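PDB 6NP3: aminoglycoside N(3)-acetyltransferase from Enterobacter cloacae, which transfers the acetyl group of acetyl-CoA to the 3-amino group of 2-deoxystreptamine antibiotics such as gentamicin, and so probably confers resistance to them. Local coordinates for residues M22-V27 and A148-H153; L57-W62 and A119-I124; S61-P66 and H91-P96. One frame throughout, in Å; residues are numbered along the deposited sequence. Where two conformers were deposited one is given.

Contact 1 (M22-V27 and A148-H153); sequences MVMPHV and ARFLAH
Phe150 meets two methionines of strand 22-27, and each addresses its ring differently. The sulfur of Met24 lies over one face, shifted toward the rim, with SD 4.4 Å from the ring centroid of Phe150. That of Met22 stands at the edge, its SD 5.3 Å from the centroid of the Phe150 ring. Both are Met-aromatic contacts, one facial and one peripheral. The Met24 side chain crosses the phenyl group at about a right angle, and its CB lies 3.4 Å from Phe150 CZ; beyond CG it continues extended, so that its end leads away from the helix. Met22 approaches more slantwise, with CG 3.6 Å from Phe150 CD1.

Strand 22-27 runs through the middle of the mixed central sheet, between strands 55-59 and 156-160, and helix 146-151 packs against this sheet. Phe150 also touches Leu57 and Ile157, so its ring spans three adjacent strands.

Further along the chain, His153 adds a second aromatic partner. The bend of Met22 at chi2 (76°) places SD near the plane of this imidazole, at its edge, 3.6 Å from His153 CD2, while Met22 CB rests 3.4 Å from His153 O. The two side chains cross at roughly a right angle. On its polar side His153 NE2 is hydrogen-bonded to OD2 of Asp127, a magnesium-binding residue in crystals of this enzyme, and Trp130 meets the imidazole edge-to-face.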
loop_
_atom_site.group_PDB
_atom_site.type_symbol
_atom_site.label_atom_id
_atom_site.label_comp_id
_atom_site.label_asym_id
_atom_site.label_seq_id
_atom_site.Cartn_x
_atom_site.Cartn_y
_atom_site.Cartn_z
ATOM N N MET A 22 11.863 -8.117 3.144
ATOM C CA MET A 22 11.216 -6.935 2.579
ATOM C C MET A 22 9.719 -7.153 2.816
ATOM O O MET A 22 9.114 -8.024 2.176
ATOM C CB MET A 22 11.516 -6.916 1.077
ATOM C CG MET A 22 10.665 -5.962 0.231
ATOM S SD MET A 22 11.067 -4.238 0.323
ATOM C CE MET A 22 9.993 -3.694 1.646
ATOM N N VAL A 23 9.117 -6.382 3.729
ATOM C CA VAL A 23 7.749 -6.628 4.191
ATOM C C VAL A 23 6.872 -5.401 3.963
ATOM O O VAL A 23 7.258 -4.276 4.309
ATOM C CB VAL A 23 7.734 -7.035 5.677
ATOM C CG1 VAL A 23 6.324 -7.136 6.226
ATOM C CG2 VAL A 23 8.494 -8.319 5.859
ATOM N N MET A 24 5.666 -5.637 3.425
ATOM C CA MET A 24 4.643 -4.606 3.271
ATOM C C MET A 24 3.487 -4.977 4.184
ATOM O O MET A 24 2.768 -5.959 3.906
ATOM C CB MET A 24 4.166 -4.528 1.822
ATOM C CG MET A 24 3.114 -3.471 1.597
ATOM S SD MET A 24 2.882 -3.153 -0.143
ATOM C CE MET A 24 1.865 -1.707 -0.047
ATOM N N PRO A 25 3.256 -4.235 5.254
ATOM C CA PRO A 25 2.181 -4.581 6.182
ATOM C C PRO A 25 0.859 -3.910 5.836
ATOM O O PRO A 25 0.795 -2.783 5.343
ATOM C CB PRO A 25 2.713 -4.063 7.530
ATOM C CG PRO A 25 3.456 -2.817 7.133
ATOM C CD PRO A 25 4.101 -3.141 5.777
ATOM N N HIS A 26 -0.202 -4.621 6.193
ATOM C CA HIS A 26 -1.573 -4.120 6.161
ATOM C C HIS A 26 -2.140 -4.506 7.513
ATOM O O HIS A 26 -2.207 -5.691 7.829
ATOM C CB HIS A 26 -2.421 -4.744 5.039
ATOM C CG HIS A 26 -1.941 -4.395 3.669
ATOM N ND1 HIS A 26 -2.032 -3.120 3.166
ATOM C CD2 HIS A 26 -1.327 -5.141 2.726
ATOM C CE1 HIS A 26 -1.507 -3.100 1.952
ATOM N NE2 HIS A 26 -1.077 -4.309 1.663
ATOM N N VAL A 27 -2.546 -3.529 8.312
ATOM C CA VAL A 27 -2.815 -3.779 9.730
ATOM C C VAL A 27 -4.192 -3.261 10.135
ATOM O O VAL A 27 -4.542 -2.110 9.854
ATOM C CB VAL A 27 -1.745 -3.111 10.617
ATOM C CG1 VAL A 27 -1.990 -3.395 12.106
ATOM C CG2 VAL A 27 -0.357 -3.527 10.188
ATOM N N ALA A 148 6.124 -2.013 -8.042
ATOM C CA ALA A 148 6.895 -2.793 -9.001
ATOM C C ALA A 148 8.240 -3.216 -8.421
ATOM O O ALA A 148 8.668 -4.357 -8.602
ATOM C CB ALA A 148 7.080 -2.010 -10.294
ATOM N N ARG A 149 8.947 -2.300 -7.780
ATOM C CA ARG A 149 10.254 -2.634 -7.226
ATOM C C ARG A 149 10.140 -3.601 -6.048
ATOM O O ARG A 149 10.945 -4.530 -5.925
ATOM C CB ARG A 149 10.999 -1.340 -6.899
ATOM C CG ARG A 149 11.450 -0.643 -8.171
ATOM C CD ARG A 149 12.276 0.629 -7.925
ATOM N NE ARG A 149 11.511 1.663 -7.246
ATOM C CZ ARG A 149 10.654 2.489 -7.856
ATOM N NH1 ARG A 149 10.442 2.447 -9.169
ATOM N NH2 ARG A 149 9.989 3.363 -7.132
ATOM N N PHE A 150 9.130 -3.426 -5.189
ATOM C CA PHE A 150 8.854 -4.369 -4.101
ATOM C C PHE A 150 8.682 -5.784 -4.630
ATOM O O PHE A 150 9.191 -6.740 -4.047
ATOM C CB PHE A 150 7.582 -3.858 -3.403
ATOM C CG PHE A 150 6.937 -4.798 -2.428
ATOM C CD1 PHE A 150 7.467 -4.987 -1.182
ATOM C CD2 PHE A 150 5.750 -5.415 -2.736
ATOM C CE1 PHE A 150 6.870 -5.811 -0.291
ATOM C CE2 PHE A 150 5.148 -6.248 -1.806
ATOM C CZ PHE A 150 5.716 -6.426 -0.596
ATOM N N LEU A 151 7.953 -5.925 -5.743
ATOM C CA LEU A 151 7.701 -7.227 -6.325
ATOM C C LEU A 151 8.965 -7.819 -6.911
ATOM O O LEU A 151 9.065 -9.041 -7.015
ATOM C CB LEU A 151 6.674 -7.135 -7.445
ATOM C CG LEU A 151 5.264 -6.796 -6.981
ATOM C CD1 LEU A 151 4.356 -6.439 -8.145
ATOM C CD2 LEU A 151 4.657 -7.882 -6.122
ATOM N N ALA A 152 9.945 -6.998 -7.267
ATOM C CA ALA A 152 11.242 -7.475 -7.727
ATOM C C ALA A 152 12.227 -7.721 -6.584
ATOM O O ALA A 152 13.347 -8.190 -6.836
ATOM C CB ALA A 152 11.827 -6.469 -8.738
ATOM N N HIS A 153 11.841 -7.420 -5.348
ATOM C CA HIS A 153 12.733 -7.400 -4.197
ATOM C C HIS A 153 12.284 -8.410 -3.157
ATOM O O HIS A 153 12.435 -8.197 -1.957
ATOM C CB HIS A 153 12.757 -5.998 -3.605
ATOM C CG HIS A 153 13.935 -5.698 -2.736
ATOM N ND1 HIS A 153 15.217 -6.150 -2.980
ATOM C CD2 HIS A 153 14.009 -4.931 -1.628
ATOM C CE1 HIS A 153 16.033 -5.658 -2.059
ATOM N NE2 HIS A 153 15.325 -4.912 -1.232
#

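Contact 2 (L57-W62 and A119-I124); sequences LAFVSW and ASMAAI
Leu57, Ala58 and Phe59 pair with Ala123, Ala122 and Met121 as antiparallel neighbours in the mixed central sheet, the two short strands running at 161° to each other. Ala58 and Ala122 form the hydrogen-bonded pair: Ala58 N gives to Ala122 O over 2.8 Å, and Ala122 N returns the bond to Ala58 O at the same length. Leu57 with Ala123 and Phe59 with Met121 are the non-hydrogen-bonded pairs flanking it.

Past the strand, one carbonyl does double duty. Ser120 O accepts from Val60 N at 2.9 Å, in the carbonyl plane, and from Ser61 N, which is tilted 18° from that plane. Both bonds fall where the chain leaves the sheet for the gentamicin pocket, to which Ser61 belongs; the hydroxyl of Ser61 is hydrogen-bonded to Asp118 O.

On the face carrying Leu57, Phe59, Met121 and Ala123, the Phe59 ring turns its edge to Ser120 O, which lies 3.6 Å from CD1 of Phe59, and to Ala119 CA. In the conformer described, Met121 CE approaches the Phe59 ring obliquely, and SD lies near Phe59 CA. Phe98 stacks on Phe59 and Tyr141 meets it edge-to-face, both lining the same pocket. Ala58 and Ala122 point to the other face, where Ala58 touches helix 101-106, and Val60 CG1, anti to its carbonyl carbon (chi1 -53°), packs 3.7 Å from Ala122 CB.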
loop_
_atom_site.group_PDB
_atom_site.type_symbol
_atom_site.label_atom_id
_atom_site.label_comp_id
_atom_site.label_asym_id
_atom_site.label_seq_id
_atom_site.Cartn_x
_atom_site.Cartn_y
_atom_site.Cartn_z
ATOM N N LEU A 57 7.874 -1.454 3.566
ATOM C CA LEU A 57 7.220 -0.564 2.615
ATOM C C LEU A 57 5.749 -0.497 2.983
ATOM O O LEU A 57 5.129 -1.538 3.208
ATOM C CB LEU A 57 7.346 -1.127 1.198
ATOM C CG LEU A 57 6.692 -0.315 0.081
ATOM C CD1 LEU A 57 7.422 0.974 -0.071
ATOM C CD2 LEU A 57 6.673 -1.063 -1.228
ATOM N N ALA A 58 5.196 0.705 3.074
ATOM C CA ALA A 58 3.791 0.846 3.418
ATOM C C ALA A 58 3.115 1.798 2.461
ATOM O O ALA A 58 3.700 2.806 2.076
ATOM C CB ALA A 58 3.618 1.350 4.856
ATOM N N PHE A 59 1.878 1.484 2.095
ATOM C CA PHE A 59 1.049 2.395 1.308
ATOM C C PHE A 59 0.364 3.375 2.258
ATOM O O PHE A 59 -0.609 3.032 2.935
ATOM C CB PHE A 59 0.052 1.587 0.489
ATOM C CG PHE A 59 -1.002 2.421 -0.180
ATOM C CD1 PHE A 59 -0.696 3.623 -0.771
ATOM C CD2 PHE A 59 -2.301 1.976 -0.237
ATOM C CE1 PHE A 59 -1.701 4.374 -1.383
ATOM C CE2 PHE A 59 -3.279 2.724 -0.834
ATOM C CZ PHE A 59 -2.979 3.901 -1.421
ATOM N N VAL A 60 0.880 4.601 2.319
ATOM C CA VAL A 60 0.412 5.544 3.330
ATOM C C VAL A 60 -0.501 6.632 2.773
ATOM O O VAL A 60 -1.310 7.197 3.517
ATOM C CB VAL A 60 1.560 6.161 4.155
ATOM C CG1 VAL A 60 2.453 5.060 4.739
ATOM C CG2 VAL A 60 2.417 7.119 3.341
ATOM N N SER A 61 -0.381 6.935 1.488
ATOM C CA SER A 61 -1.183 7.989 0.838
ATOM C C SER A 61 -1.047 9.298 1.625
ATOM O O SER A 61 0.022 9.606 2.167
ATOM C CB SER A 61 -2.588 7.464 0.655
ATOM O OG SER A 61 -3.417 8.358 -0.070
ATOM N N TRP A 62 -2.118 10.089 1.648
ATOM C CA TRP A 62 -2.088 11.461 2.151
ATOM C C TRP A 62 -3.485 11.783 2.659
ATOM O O TRP A 62 -4.466 11.666 1.910
ATOM C CB TRP A 62 -1.719 12.403 1.016
ATOM C CG TRP A 62 -1.680 13.873 1.343
ATOM C CD1 TRP A 62 -1.531 14.459 2.567
ATOM C CD2 TRP A 62 -1.753 14.927 0.407
ATOM N NE1 TRP A 62 -1.519 15.825 2.443
ATOM C CE2 TRP A 62 -1.624 16.136 1.122
ATOM C CE3 TRP A 62 -1.874 14.969 -0.970
ATOM C CZ2 TRP A 62 -1.681 17.371 0.508
ATOM C CZ3 TRP A 62 -1.911 16.200 -1.583
ATOM C CH2 TRP A 62 -1.809 17.385 -0.845
ATOM N N ALA A 119 -0.897 8.109 -4.117
ATOM C CA ALA A 119 -0.382 6.755 -3.965
ATOM C C ALA A 119 0.849 6.678 -3.064
ATOM O O ALA A 119 1.530 5.649 -3.047
ATOM C CB ALA A 119 -0.052 6.184 -5.345
ATOM N N SER A 120 1.065 7.660 -2.211
ATOM C CA SER A 120 2.349 7.783 -1.558
ATOM C C SER A 120 2.709 6.559 -0.734
ATOM O O SER A 120 1.903 6.032 0.029
ATOM C CB SER A 120 2.351 9.014 -0.666
ATOM O OG SER A 120 3.642 9.274 -0.127
ATOM N N MET A 121 3.975 6.168 -0.850
ATOM C CA MET A 121 4.529 5.002 -0.179
ATOM C C MET A 121 5.670 5.415 0.745
ATOM O O MET A 121 6.513 6.238 0.372
ATOM C CB MET A 121 5.100 4.035 -1.227
ATOM C CG MET A 121 4.116 3.551 -2.265
ATOM S SD MET A 121 3.091 2.230 -1.659
ATOM C CE MET A 121 1.849 2.179 -2.940
ATOM N N ALA A 122 5.737 4.781 1.915
ATOM C CA ALA A 122 6.765 5.054 2.907
ATOM C C ALA A 122 7.637 3.819 3.036
ATOM O O ALA A 122 7.122 2.707 3.027
ATOM C CB ALA A 122 6.115 5.370 4.247
ATOM N N ALA A 123 8.952 4.017 3.154
ATOM C CA ALA A 123 9.854 2.897 3.311
ATOM C C ALA A 123 10.904 3.171 4.365
ATOM O O ALA A 123 11.474 4.268 4.433
ATOM C CB ALA A 123 10.578 2.556 2.013
ATOM N N ILE A 124 11.207 2.124 5.120
ATOM C CA ILE A 124 12.239 2.139 6.151
ATOM C C ILE A 124 13.205 1.006 5.836
ATOM O O ILE A 124 12.777 -0.140 5.644
ATOM C CB ILE A 124 11.635 1.917 7.549
ATOM C CG1 ILE A 124 10.705 3.069 7.923
ATOM C CG2 ILE A 124 12.734 1.796 8.596
ATOM C CD1 ILE A 124 9.767 2.791 9.026
#

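Contact 3 (S61-P66 and H91-P96); sequences SWRDSP and HAPAYP. With LLL ((2R,3R,4R,5R)-2-((1S,2S,3R,4S,6R)-4,6-diamino-3-((2R,3R,6S)-3-amino-6-(aminomethyl)-tetrahydro-2H-pyran-2-yloxy)-2-hydr oxycyclohexyloxy)-5-methyl-4-(methylamino)-tetrahydro-2H-pyran-3,5-diol), chain B.
Arg63 and Pro93 are joined twice, by backbone and by side chain. Arg63 N donates to Pro93 O over 2.8 Å in a nearly straight bond (171° at the hydrogen), reaching the oxygen from above the carbonyl plane. The same oxygen lies in the plane of the Trp62 ring, at its edge, and takes a CA-H...O contact from Trp62.

The arginine chain leaves the backbone extended and then bends at chi3 (80°), which places NE on the side of the neighbouring Asp64. The guanidinium grips that carboxylate side-on: Arg63 NE lies 3.0 Å from Asp64 OD1, and Arg63 NH2 forms a salt bridge at 2.8 Å to Asp64 OD2, met through the syn lone pair of OD2. The paired charges help to set the rotation of the flat group, and Pro93 CG sits 3.7 Å above one face of the Arg63 guanidinium, toward the rim. Nearer the backbone, Arg63 CG packs on Pro96 CD.

Trp62 is held by other means. The pyrrole side of its indole meets the methyl of Ala92 obliquely, with NE1 3.5 Å from Ala92 CB. One face is covered by its own chain, Asp64 C and Ser65 N, because Trp62 to Ser65 fold into a type I beta turn.

Tyr95 CG is anti to its backbone N (chi1 -175°), and the ring extends toward the drug. The methylamino carbon C93 of gentamicin rests 3.6 Å above one face of the Tyr95 ring, offset toward the rim, and the methyl C83 on the same sugar comes 3.2 Å from Tyr95 OH. Ser65 OG is hydrogen-bonded to Asp118, whose other carboxylate oxygen binds gentamicin. Ser61 OG lies 3.2 Å from C93, and the two loops form part of the aminoglycoside pocket wall, around the methylamino sugar.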
loop_
_atom_site.group_PDB
_atom_site.type_symbol
_atom_site.label_atom_id
_atom_site.label_comp_id
_atom_site.label_asym_id
_atom_site.label_seq_id
_atom_site.Cartn_x
_atom_site.Cartn_y
_atom_site.Cartn_z
ATOM N N SER A 61 -0.381 6.935 1.488
ATOM C CA SER A 61 -1.183 7.989 0.838
ATOM C C SER A 61 -1.047 9.298 1.625
ATOM O O SER A 61 0.022 9.606 2.167
ATOM C CB SER A 61 -2.588 7.464 0.655
ATOM O OG SER A 61 -3.417 8.358 -0.070
ATOM N N TRP A 62 -2.118 10.089 1.648
ATOM C CA TRP A 62 -2.088 11.461 2.151
ATOM C C TRP A 62 -3.485 11.783 2.659
ATOM O O TRP A 62 -4.466 11.666 1.910
ATOM C CB TRP A 62 -1.719 12.403 1.016
ATOM C CG TRP A 62 -1.680 13.873 1.343
ATOM C CD1 TRP A 62 -1.531 14.459 2.567
ATOM C CD2 TRP A 62 -1.753 14.927 0.407
ATOM N NE1 TRP A 62 -1.519 15.825 2.443
ATOM C CE2 TRP A 62 -1.624 16.136 1.122
ATOM C CE3 TRP A 62 -1.874 14.969 -0.970
ATOM C CZ2 TRP A 62 -1.681 17.371 0.508
ATOM C CZ3 TRP A 62 -1.911 16.200 -1.583
ATOM C CH2 TRP A 62 -1.809 17.385 -0.845
ATOM N N ARG A 63 -3.560 12.218 3.921
ATOM C CA ARG A 63 -4.820 12.636 4.540
ATOM C C ARG A 63 -5.593 13.612 3.670
ATOM O O ARG A 63 -6.820 13.516 3.553
ATOM C CB ARG A 63 -4.507 13.289 5.885
ATOM C CG ARG A 63 -5.727 13.696 6.693
ATOM C CD ARG A 63 -5.310 14.576 7.860
ATOM N NE ARG A 63 -5.079 15.951 7.432
ATOM C CZ ARG A 63 -4.729 16.940 8.247
ATOM N NH1 ARG A 63 -4.541 16.705 9.534
ATOM N NH2 ARG A 63 -4.548 18.160 7.770
ATOM N N ASP A 64 -4.889 14.534 3.030
ATOM C CA ASP A 64 -5.518 15.639 2.312
ATOM C C ASP A 64 -5.369 15.500 0.798
ATOM O O ASP A 64 -5.428 16.484 0.063
ATOM C CB ASP A 64 -4.989 16.982 2.823
ATOM C CG ASP A 64 -5.209 17.162 4.316
ATOM O OD1 ASP A 64 -6.295 16.805 4.790
ATOM O OD2 ASP A 64 -4.289 17.638 5.005
ATOM N N SER A 65 -5.286 14.286 0.300
ATOM C CA SER A 65 -5.240 14.121 -1.137
ATOM C C SER A 65 -6.536 14.645 -1.760
ATOM O O SER A 65 -7.622 14.213 -1.358
ATOM C CB SER A 65 -5.105 12.641 -1.451
ATOM O OG SER A 65 -5.247 12.482 -2.842
ATOM N N PRO A 66 -6.469 15.538 -2.752
ATOM C CA PRO A 66 -7.673 16.063 -3.405
ATOM C C PRO A 66 -8.191 15.164 -4.531
ATOM O O PRO A 66 -8.558 15.640 -5.615
ATOM C CB PRO A 66 -7.207 17.417 -3.931
ATOM C CG PRO A 66 -5.782 17.191 -4.300
ATOM C CD PRO A 66 -5.259 16.203 -3.269
ATOM N N HIS A 91 6.006 16.465 5.621
ATOM C CA HIS A 91 5.015 16.929 6.585
ATOM C C HIS A 91 3.603 16.415 6.360
ATOM O O HIS A 91 2.794 16.482 7.288
ATOM C CB HIS A 91 5.002 18.460 6.614
ATOM C CG HIS A 91 6.327 19.041 7.004
ATOM N ND1 HIS A 91 7.259 19.466 6.080
ATOM C CD2 HIS A 91 6.909 19.188 8.217
ATOM C CE1 HIS A 91 8.335 19.900 6.714
ATOM N NE2 HIS A 91 8.147 19.739 8.010
ATOM N N ALA A 92 3.292 15.863 5.206
ATOM C CA ALA A 92 1.914 15.497 4.889
ATOM C C ALA A 92 1.501 14.258 5.674
ATOM O O ALA A 92 2.130 13.200 5.523
ATOM C CB ALA A 92 1.816 15.234 3.386
ATOM N N PRO A 93 0.445 14.300 6.471
ATOM C CA PRO A 93 0.047 13.093 7.200
ATOM C C PRO A 93 -0.531 12.008 6.299
ATOM O O PRO A 93 -1.060 12.265 5.213
ATOM C CB PRO A 93 -0.996 13.595 8.206
ATOM C CG PRO A 93 -1.364 14.969 7.760
ATOM C CD PRO A 93 -0.271 15.512 6.924
ATOM N N ALA A 94 -0.408 10.774 6.774
ATOM C CA ALA A 94 -0.940 9.613 6.082
ATOM C C ALA A 94 -2.467 9.666 6.039
ATOM O O ALA A 94 -3.120 10.346 6.841
ATOM C CB ALA A 94 -0.474 8.350 6.813
ATOM N N TYR A 95 -3.040 8.895 5.112
ATOM C CA TYR A 95 -4.493 8.820 4.978
ATOM C C TYR A 95 -5.063 7.896 6.051
ATOM O O TYR A 95 -4.738 6.715 6.064
ATOM C CB TYR A 95 -4.869 8.306 3.594
ATOM C CG TYR A 95 -6.365 8.318 3.365
ATOM C CD1 TYR A 95 -7.048 9.511 3.180
ATOM C CD2 TYR A 95 -7.096 7.147 3.353
ATOM C CE1 TYR A 95 -8.429 9.532 2.969
ATOM C CE2 TYR A 95 -8.475 7.158 3.136
ATOM C CZ TYR A 95 -9.123 8.355 2.961
ATOM O OH TYR A 95 -10.489 8.392 2.749
ATOM N N PRO A 96 -5.912 8.371 6.955
ATOM C CA PRO A 96 -6.298 7.485 8.072
ATOM C C PRO A 96 -6.994 6.193 7.654
ATOM O O PRO A 96 -6.866 5.177 8.350
ATOM C CB PRO A 96 -7.177 8.380 8.946
ATOM C CG PRO A 96 -6.699 9.777 8.657
ATOM C CD PRO A 96 -6.355 9.756 7.169
HETATM C C11 LLL B . -11.008 0.863 -0.865
HETATM O O11 LLL B . -9.663 0.558 -1.318
HETATM C C21 LLL B . -11.227 0.100 0.439
HETATM N N21 LLL B . -10.088 0.386 1.305
HETATM C C31 LLL B . -11.196 -1.362 0.192
HETATM C C41 LLL B . -12.313 -1.706 -0.780
HETATM C C51 LLL B . -12.106 -0.886 -2.048
HETATM O O51 LLL B . -12.054 0.481 -1.752
HETATM C C61 LLL B . -13.253 -1.104 -3.011
HETATM N N61 LLL B . -13.012 -0.288 -4.200
HETATM C C12 LLL B . -6.851 3.068 -3.206
HETATM N N12 LLL B . -6.064 3.855 -4.147
HETATM C C22 LLL B . -6.893 1.595 -3.610
HETATM C C32 LLL B . -7.662 0.848 -2.539
HETATM N N32 LLL B . -7.703 -0.577 -2.879
HETATM C C42 LLL B . -9.104 1.334 -2.382
HETATM C C52 LLL B . -9.102 2.840 -2.118
HETATM O O52 LLL B . -10.433 3.300 -2.168
HETATM C C62 LLL B . -8.284 3.609 -3.137
HETATM O O62 LLL B . -8.215 4.960 -2.720
HETATM C C13 LLL B . -8.586 5.964 -3.666
HETATM C C23 LLL B . -7.753 7.199 -3.333
HETATM O O23 LLL B . -6.391 6.824 -3.344
HETATM C C33 LLL B . -8.081 7.709 -1.918
HETATM N N33 LLL B . -7.350 8.969 -1.655
HETATM C C43 LLL B . -9.604 7.934 -1.818
HETATM O O43 LLL B . -9.906 9.045 -2.638
HETATM C C53 LLL B . -10.363 6.687 -2.285
HETATM O O53 LLL B . -9.989 6.283 -3.582
HETATM C C83 LLL B . -10.005 8.217 -0.365
HETATM C C93 LLL B . -6.575 8.877 -0.400
#

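Overall arrangement
The contacts show how a substrate site can be built outward from a sheet. Contacts 1 and 2 have centres about 11 Å apart and share the central sheet: strands 22-27 and 55-59 are neighbours, with Val23 O and Leu57 N 3.0 Å apart in a probable hydrogen bond. Contact 3 shares Ser61 and Trp62 with contact 2, centres about 10 Å apart, and a probable hydrogen bond joins Tyr95 N to Val60 O. Contacts 1 and 3, centres about 20 Å apart, do not touch. In sequence, 22-27 comes first and 148-153 last. Contact 1 joins the sheet to helix 146-151, contact 2 reaches the gentamicin pocket at Ser61, and contact 3 walls part of it.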